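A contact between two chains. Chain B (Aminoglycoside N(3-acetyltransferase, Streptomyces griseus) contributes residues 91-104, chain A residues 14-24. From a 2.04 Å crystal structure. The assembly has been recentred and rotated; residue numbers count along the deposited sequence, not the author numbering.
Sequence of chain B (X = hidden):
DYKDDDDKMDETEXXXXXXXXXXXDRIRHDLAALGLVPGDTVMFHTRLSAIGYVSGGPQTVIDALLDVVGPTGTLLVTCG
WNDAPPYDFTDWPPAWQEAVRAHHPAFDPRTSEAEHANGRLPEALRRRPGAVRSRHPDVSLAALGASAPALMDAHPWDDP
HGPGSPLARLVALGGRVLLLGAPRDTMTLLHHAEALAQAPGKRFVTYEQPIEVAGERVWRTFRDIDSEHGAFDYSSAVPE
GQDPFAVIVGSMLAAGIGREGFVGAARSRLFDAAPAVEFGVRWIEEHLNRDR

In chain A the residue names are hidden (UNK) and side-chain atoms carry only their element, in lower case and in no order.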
# COMPACT_ATOMS: atom_id res chain seq x y z
N ASP B 91 -19.32 -1.21 -21.28
CA ASP B 91 -20.43 -2.15 -21.29
C ASP B 91 -21.43 -1.85 -20.17
O ASP B 91 -22.34 -2.65 -19.93
CB ASP B 91 -19.91 -3.58 -21.17
CG ASP B 91 -19.13 -4.03 -22.40
OD1 ASP B 91 -19.19 -3.35 -23.45
OD2 ASP B 91 -18.45 -5.08 -22.32
N TRP B 92 -21.28 -0.69 -19.48
CA TRP B 92 -22.10 -0.23 -18.38
C TRP B 92 -23.27 0.60 -18.88
O TRP B 92 -23.27 1.04 -20.03
CB TRP B 92 -21.27 0.62 -17.42
CG TRP B 92 -20.18 -0.10 -16.72
CD1 TRP B 92 -19.86 -1.42 -16.81
CD2 TRP B 92 -19.25 0.48 -15.79
NE1 TRP B 92 -18.79 -1.70 -16.00
CE2 TRP B 92 -18.40 -0.55 -15.36
CE3 TRP B 92 -19.06 1.77 -15.29
CZ2 TRP B 92 -17.37 -0.34 -14.46
CZ3 TRP B 92 -18.04 1.98 -14.39
CH2 TRP B 92 -17.20 0.94 -13.99
N PRO B 93 -24.27 0.84 -18.03
CA PRO B 93 -25.33 1.80 -18.37
C PRO B 93 -24.73 3.12 -18.81
O PRO B 93 -23.71 3.55 -18.27
CB PRO B 93 -26.11 1.95 -17.06
CG PRO B 93 -25.91 0.65 -16.36
CD PRO B 93 -24.53 0.16 -16.74
N PRO B 94 -25.35 3.78 -19.79
CA PRO B 94 -24.69 4.96 -20.40
C PRO B 94 -24.33 6.06 -19.42
O PRO B 94 -23.27 6.69 -19.58
CB PRO B 94 -25.72 5.43 -21.43
CG PRO B 94 -26.47 4.17 -21.80
CD PRO B 94 -26.55 3.37 -20.53
N ALA B 95 -25.16 6.33 -18.41
CA ALA B 95 -24.83 7.36 -17.44
C ALA B 95 -23.61 7.00 -16.62
O ALA B 95 -22.85 7.89 -16.20
CB ALA B 95 -26.01 7.62 -16.51
N TRP B 96 -23.40 5.70 -16.36
CA TRP B 96 -22.23 5.26 -15.61
C TRP B 96 -20.95 5.52 -16.39
O TRP B 96 -20.01 6.14 -15.88
CB TRP B 96 -22.33 3.78 -15.27
CG TRP B 96 -23.41 3.46 -14.30
CD1 TRP B 96 -24.41 4.29 -13.89
CD2 TRP B 96 -23.60 2.22 -13.62
NE1 TRP B 96 -25.22 3.64 -13.00
CE2 TRP B 96 -24.74 2.36 -12.81
CE3 TRP B 96 -22.92 1.00 -13.61
CZ2 TRP B 96 -25.21 1.35 -12.00
CZ3 TRP B 96 -23.39 -0.01 -12.81
CH2 TRP B 96 -24.52 0.16 -12.02
N GLN B 97 -20.88 5.04 -17.64
CA GLN B 97 -19.61 5.18 -18.33
C GLN B 97 -19.33 6.64 -18.65
O GLN B 97 -18.16 7.04 -18.68
CB GLN B 97 -19.54 4.31 -19.58
CG GLN B 97 -20.78 4.15 -20.38
CD GLN B 97 -20.50 3.36 -21.65
OE1 GLN B 97 -19.61 3.71 -22.43
NE2 GLN B 97 -21.26 2.29 -21.86
N GLU B 98 -20.37 7.46 -18.83
CA GLU B 98 -20.14 8.90 -18.95
C GLU B 98 -19.49 9.48 -17.70
O GLU B 98 -18.62 10.36 -17.79
CB GLU B 98 -21.46 9.61 -19.25
CG GLU B 98 -21.32 11.13 -19.40
CD GLU B 98 -20.17 11.55 -20.34
OE1 GLU B 98 -19.88 10.83 -21.33
OE2 GLU B 98 -19.55 12.61 -20.06
N ALA B 99 -19.92 9.02 -16.52
CA ALA B 99 -19.28 9.45 -15.28
C ALA B 99 -17.80 9.07 -15.27
O ALA B 99 -16.95 9.87 -14.89
CB ALA B 99 -19.99 8.84 -14.08
N VAL B 100 -17.49 7.84 -15.69
CA VAL B 100 -16.09 7.41 -15.78
C VAL B 100 -15.32 8.30 -16.75
O VAL B 100 -14.24 8.80 -16.42
CB VAL B 100 -16.02 5.93 -16.19
CG1 VAL B 100 -14.59 5.50 -16.48
CG2 VAL B 100 -16.63 5.07 -15.11
N ARG B 101 -15.87 8.52 -17.95
CA ARG B 101 -15.17 9.30 -18.96
C ARG B 101 -14.98 10.75 -18.53
O ARG B 101 -13.98 11.38 -18.87
CB ARG B 101 -15.93 9.27 -20.28
CG ARG B 101 -15.67 8.04 -21.09
CD ARG B 101 -15.51 8.36 -22.57
NE ARG B 101 -14.78 7.29 -23.25
CZ ARG B 101 -15.27 6.07 -23.45
NH1 ARG B 101 -16.50 5.75 -23.02
NH2 ARG B 101 -14.54 5.16 -24.07
N ALA B 102 -15.96 11.31 -17.82
CA ALA B 102 -15.85 12.69 -17.37
C ALA B 102 -15.00 12.84 -16.11
O ALA B 102 -14.37 13.88 -15.93
CB ALA B 102 -17.25 13.26 -17.12
N HIS B 103 -14.95 11.84 -15.23
CA HIS B 103 -14.40 12.08 -13.90
C HIS B 103 -13.29 11.13 -13.45
O HIS B 103 -12.67 11.40 -12.40
CB HIS B 103 -15.52 12.03 -12.84
CG HIS B 103 -16.62 13.01 -13.11
ND1 HIS B 103 -16.41 14.37 -13.11
CD2 HIS B 103 -17.91 12.83 -13.44
CE1 HIS B 103 -17.53 14.99 -13.42
NE2 HIS B 103 -18.46 14.07 -13.62
N HIS B 104 -13.02 10.05 -14.15
CA HIS B 104 -11.93 9.17 -13.73
C HIS B 104 -10.59 9.88 -13.86
O HIS B 104 -10.23 10.32 -14.96
CB HIS B 104 -11.92 7.87 -14.53
CG HIS B 104 -11.11 6.79 -13.87
ND1 HIS B 104 -11.69 5.74 -13.22
CD2 HIS B 104 -9.77 6.63 -13.75
CE1 HIS B 104 -10.74 4.94 -12.75
NE2 HIS B 104 -9.57 5.47 -13.05
N UNK A 14 -19.63 -3.50 -5.79
CA UNK A 14 -19.38 -2.11 -5.42
C UNK A 14 -20.28 -1.17 -6.21
O UNK A 14 -20.79 -0.19 -5.65
c UNK A 14 -17.92 -1.73 -5.63
c UNK A 14 -15.51 -1.99 -5.22
c UNK A 14 -17.11 -2.09 -3.28
c UNK A 14 -16.89 -2.43 -4.75
N UNK A 15 -20.47 -1.44 -7.50
CA UNK A 15 -21.30 -0.57 -8.33
C UNK A 15 -22.76 -0.61 -7.88
O UNK A 15 -23.43 0.42 -7.87
c UNK A 15 -21.19 -0.96 -9.80
c UNK A 15 -19.73 -1.18 -11.83
c UNK A 15 -19.93 -0.45 -10.51
c UNK A 15 -20.00 1.03 -10.74
N UNK A 16 -23.27 -1.80 -7.53
CA UNK A 16 -24.62 -1.91 -6.99
C UNK A 16 -24.75 -1.16 -5.66
O UNK A 16 -25.76 -0.50 -5.41
n UNK A 16 -27.97 -5.66 -6.12
c UNK A 16 -26.42 -3.70 -6.49
n UNK A 16 -30.10 -5.84 -5.27
c UNK A 16 -24.97 -3.39 -6.81
c UNK A 16 -28.86 -5.36 -5.19
n UNK A 16 -28.52 -4.55 -4.17
c UNK A 16 -26.58 -5.18 -6.10
N UNK A 17 -23.73 -1.26 -4.81
CA UNK A 17 -23.77 -0.62 -3.49
C UNK A 17 -23.94 0.89 -3.60
O UNK A 17 -24.72 1.49 -2.85
c UNK A 17 -22.49 -0.98 -2.72
n UNK A 17 -19.11 -2.79 -0.19
c UNK A 17 -20.38 -3.15 -0.12
n UNK A 17 -20.69 -4.42 0.15
c UNK A 17 -21.10 -0.84 -0.64
n UNK A 17 -21.34 -2.25 -0.32
c UNK A 17 -22.29 -0.26 -1.40
N UNK A 18 -23.27 1.53 -4.56
CA UNK A 18 -23.42 2.97 -4.76
C UNK A 18 -24.27 3.32 -5.97
O UNK A 18 -24.38 4.51 -6.31
c UNK A 18 -22.05 3.63 -4.90
o UNK A 18 -21.27 3.03 -5.94
N UNK A 19 -24.87 2.34 -6.64
CA UNK A 19 -25.72 2.58 -7.81
C UNK A 19 -24.95 3.33 -8.90
O UNK A 19 -25.41 4.35 -9.44
o UNK A 19 -28.08 2.23 -9.20
c UNK A 19 -26.99 3.32 -7.42
c UNK A 19 -28.03 3.26 -8.49
o UNK A 19 -28.81 4.23 -8.61
N UNK A 20 -23.76 2.84 -9.21
CA UNK A 20 -22.93 3.46 -10.22
C UNK A 20 -21.71 4.11 -9.62
O UNK A 20 -21.54 4.20 -8.40
N UNK A 21 -20.82 4.58 -10.50
CA UNK A 21 -19.55 5.13 -10.03
C UNK A 21 -19.76 6.31 -9.11
O UNK A 21 -20.63 7.15 -9.33
c UNK A 21 -18.84 5.55 -11.32
c UNK A 21 -19.53 4.78 -12.42
c UNK A 21 -20.96 4.63 -11.96
N UNK A 22 -18.95 6.37 -8.06
CA UNK A 22 -18.85 7.54 -7.19
C UNK A 22 -17.65 8.37 -7.64
O UNK A 22 -16.50 7.93 -7.56
c UNK A 22 -18.73 8.32 -4.79
c UNK A 22 -18.69 7.11 -5.72
c UNK A 22 -19.82 6.16 -5.36
N UNK A 23 -17.92 9.59 -8.09
CA UNK A 23 -16.89 10.46 -8.62
C UNK A 23 -16.41 11.46 -7.58
O UNK A 23 -16.98 11.62 -6.50
c UNK A 23 -18.07 10.25 -10.81
c UNK A 23 -17.42 11.22 -9.82
o UNK A 23 -18.38 12.18 -9.34
N UNK A 24 -15.35 12.18 -7.96
CA UNK A 24 -14.76 13.19 -7.10
C UNK A 24 -15.78 14.26 -6.73
O UNK A 24 -15.91 14.64 -5.56
c UNK A 24 -13.57 13.82 -7.85
c UNK A 24 -10.09 17.29 -8.18
c UNK A 24 -11.75 15.49 -8.04
n UNK A 24 -9.59 18.42 -7.71
n UNK A 24 -11.13 16.71 -7.57
n UNK A 24 -9.56 16.72 -9.26
c UNK A 24 -12.90 15.02 -7.17
O HOH W 1 -13.76 10.61 -10.05

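Position 14 of chain A lies in a helix that begins earlier in the chain. Its side chain does not come near chain B; four carbons forked at the second, one past CB, make this Leu14(A). Position 15 has the same four carbons with the same fork, but its CA-to-CB bond points toward chain B. CB lies 3.8 Å from CZ3 of Trp96(B), and one terminal methyl sits over a face of the Trp92(B) ring. This is Leu15(A), whose CD1 is 3.6 Å from CZ2 of Trp92(B), close enough for a CH-pi contact.

Positions 16 and 17 each carry three carbons, a nitrogen, and a carbon bearing two more nitrogens, the guanidinium of arginine. Neither makes a contact with the chain B stretch: Arg16(A) points away and Arg17(A) is out of reach. Position 18 has one carbon and one oxygen, hence Ser18(A); its OG donates a hydrogen bond to the backbone O of position 20 at 2.7 Å, bracing the turn that follows.

At position 19, two carbons, the second carrying two oxygens, identify Asp19(A). Phi is positive here, and the chain leaves helical geometry. CB points away, but the carboxylate swings back, OD1 reaching 4.1 Å from CZ2 of Trp96(B) without a hydrogen bond.

Position 20 has no side-chain atoms. Its CA packs 3.3 Å from CE2 of Trp96(B), over the indole face, and an ideal CB would fall 2.6 Å from NE1 of Trp96(B). The backbone angles would also jam a CB against the preceding carbonyl; the residue is Gly20(A).

Three carbons close a ring onto the backbone nitrogen at position 21, so it is Pro21(A). Its CD lies 3.6 Å from CG of Trp96(B), and its CG is 3.7 Å from CZ3 of Trp92(B) and 4.0 Å from CG2 of Val100(B). Position 22, one carbon carrying two others, is Val22(A), turned away from chain B. Position 23 has a carbon bearing one oxygen and one carbon: Thr23(A), whose CB is 3.7 Å from CB of His103(B) and whose CG2 is 4.0 Å from CB of Ala99(B). OG1 caps the helix that follows. Position 24 carries three carbons, a nitrogen, and a carbon bearing two more nitrogens, which makes it Arg24(A); the end of its side chain leads away from the chain B stretch.

The contact is essentially apolar. No direct hydrogen bond crosses it; instead, Leu15(A), Gly20(A) and Pro21(A) pack against the two tryptophans. Near His103(B), a water accepts from N of Arg24(A) at 3.1 Å and donates to O of His103(B) at 2.7 Å.

Chain A (14-24) LLRRSDGPVTR
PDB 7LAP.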